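Local structure of agmatine ureohydrolase (Thermoplasma volcanium GSS1, 3PZL) at residues V228-I233 with F268-F273. The protein probably hydrolyses agmatine to putrescine and urea, as a member of the arginase family that binds two manganese ions per subunit. Numbering follows the deposited sequence.
Sequences VDMDGI and FDIVEF. With MN (manganese (II) ion), chain G; MN (manganese (II) ion), chain F.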
# COMPACT_ATOMS: atom_id res chain seq x y z
N VAL B 228 -11.73 -9.11 -24.16
CA VAL B 228 -12.19 -8.77 -22.83
C VAL B 228 -11.46 -7.55 -22.23
O VAL B 228 -10.28 -7.63 -21.83
CB VAL B 228 -12.07 -9.93 -21.89
CG1 VAL B 228 -12.75 -9.61 -20.63
CG2 VAL B 228 -12.71 -11.12 -22.47
N ASP B 229 -12.16 -6.41 -22.21
CA ASP B 229 -11.66 -5.19 -21.59
C ASP B 229 -12.03 -5.35 -20.13
O ASP B 229 -13.20 -5.37 -19.74
CB ASP B 229 -12.37 -3.99 -22.18
CG ASP B 229 -11.77 -2.65 -21.75
OD1 ASP B 229 -11.33 -2.55 -20.59
OD2 ASP B 229 -11.77 -1.70 -22.59
N MSE B 230 -11.01 -5.47 -19.31
CA MSE B 230 -11.18 -6.00 -17.98
C MSE B 230 -12.10 -5.14 -17.13
O MSE B 230 -12.67 -5.62 -16.15
CB MSE B 230 -9.82 -6.13 -17.35
CG MSE B 230 -9.74 -7.12 -16.28
SE MSE B 230 -9.89 -9.02 -16.81
CE MSE B 230 -9.72 -9.67 -14.94
N ASP B 231 -12.25 -3.87 -17.50
CA ASP B 231 -13.11 -2.92 -16.76
C ASP B 231 -14.63 -3.09 -17.03
O ASP B 231 -15.46 -2.48 -16.35
CB ASP B 231 -12.67 -1.49 -17.04
CG ASP B 231 -12.94 -1.07 -18.45
OD1 ASP B 231 -13.30 -1.93 -19.30
OD2 ASP B 231 -12.83 0.12 -18.74
N GLY B 232 -15.00 -3.93 -17.99
CA GLY B 232 -16.39 -4.36 -18.14
C GLY B 232 -16.94 -5.08 -16.92
O GLY B 232 -18.15 -5.15 -16.72
N ILE B 233 -16.05 -5.62 -16.11
CA ILE B 233 -16.39 -6.33 -14.91
C ILE B 233 -16.55 -5.34 -13.78
O ILE B 233 -15.92 -4.31 -13.81
CB ILE B 233 -15.29 -7.36 -14.60
CG1 ILE B 233 -15.13 -8.27 -15.84
CG2 ILE B 233 -15.60 -8.18 -13.30
CD1 ILE B 233 -14.20 -9.44 -15.66
N PHE B 268 -8.38 -14.79 -28.76
CA PHE B 268 -8.80 -14.28 -27.48
C PHE B 268 -7.82 -13.25 -26.91
O PHE B 268 -6.62 -13.34 -27.15
CB PHE B 268 -8.94 -15.47 -26.53
CG PHE B 268 -9.51 -15.13 -25.18
CD1 PHE B 268 -10.54 -14.23 -25.07
CD2 PHE B 268 -9.05 -15.77 -24.02
CE1 PHE B 268 -11.09 -13.93 -23.82
CE2 PHE B 268 -9.60 -15.48 -22.76
CZ PHE B 268 -10.63 -14.55 -22.66
N ASP B 269 -8.32 -12.29 -26.15
CA ASP B 269 -7.44 -11.37 -25.44
C ASP B 269 -8.00 -10.81 -24.14
O ASP B 269 -9.22 -10.85 -23.91
CB ASP B 269 -6.92 -10.26 -26.33
CG ASP B 269 -7.96 -9.22 -26.69
OD1 ASP B 269 -8.85 -8.91 -25.88
OD2 ASP B 269 -7.86 -8.69 -27.80
N ILE B 270 -7.10 -10.32 -23.28
CA ILE B 270 -7.45 -9.76 -21.97
C ILE B 270 -6.64 -8.48 -21.79
O ILE B 270 -5.44 -8.50 -21.99
CB ILE B 270 -7.16 -10.75 -20.79
CG1 ILE B 270 -7.79 -12.13 -21.08
CG2 ILE B 270 -7.67 -10.20 -19.45
CD1 ILE B 270 -7.29 -13.27 -20.22
N VAL B 271 -7.30 -7.38 -21.45
CA VAL B 271 -6.66 -6.08 -21.49
C VAL B 271 -7.19 -5.08 -20.48
O VAL B 271 -8.27 -5.22 -19.94
CB VAL B 271 -6.78 -5.43 -22.90
CG1 VAL B 271 -6.16 -6.32 -23.96
CG2 VAL B 271 -8.25 -5.10 -23.23
N GLU B 272 -6.43 -4.02 -20.26
CA GLU B 272 -6.87 -2.83 -19.52
C GLU B 272 -7.02 -3.03 -18.02
O GLU B 272 -7.89 -2.38 -17.41
CB GLU B 272 -8.17 -2.23 -20.08
CG GLU B 272 -8.06 -1.66 -21.47
CD GLU B 272 -7.33 -0.34 -21.51
OE1 GLU B 272 -7.27 0.31 -20.45
OE2 GLU B 272 -6.79 0.06 -22.59
N PHE B 273 -6.19 -3.90 -17.43
CA PHE B 273 -6.02 -3.84 -15.97
C PHE B 273 -4.57 -3.57 -15.58
O PHE B 273 -3.68 -3.78 -16.39
CB PHE B 273 -6.61 -5.07 -15.25
CG PHE B 273 -5.67 -6.20 -15.09
CD1 PHE B 273 -5.50 -7.13 -16.12
CD2 PHE B 273 -4.96 -6.37 -13.89
CE1 PHE B 273 -4.62 -8.20 -15.96
CE2 PHE B 273 -4.09 -7.41 -13.71
CZ PHE B 273 -3.91 -8.33 -14.76
MN MN G . -13.05 -0.08 -21.27
MN MN F . -11.58 -0.38 -24.18
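Two neighbouring parallel strands of the arginase-fold sheet, 223-229 and 265-271, pair beside the dinuclear manganese site, Val228 next to Ile270 and Asp229 next to Val271. Val228 N donates to Asp269 O (3.1 Å) from above the carbonyl plane, Val228 O accepts from Val271 N, and Val271 O takes Met230 N at 2.8 Å, which carries the ladder past the first strand. The metal ligand Asp229 is thus the last bridged residue of its strand. CG anti to the backbone N (chi1 -171°) carries the Asp229 carboxylate to the ions, where OD2 bridges both, 2.1 Å from one manganese and 2.5 Å from the other, which Asp231 also binds through both carboxylate oxygens. The Asp229 carboxylate crosses the start of the Glu272 side chain at a slant, OD1 3.2 Å from Glu272 CB. Glu272 bends at chi2, and its OE2 accepts from the backbone N of His124, itself a manganese ligand. Beyond the strand end, selenomethionine Met230 runs side by side with Ile270, SE to CG2 3.6 Å, and its CG lies beside Phe273 CB. Val228 shares with Ile270 the face opposite Asp229 and Val271, and its CG2 meets the edge of the Phe268 ring at CE1 (3.5 Å). Helix 251-261 makes the crossover between the two strands and touches Phe268, helix 281-303 packs on Met230 and Phe273, and strands 138-143 and 116-121 flank the pair.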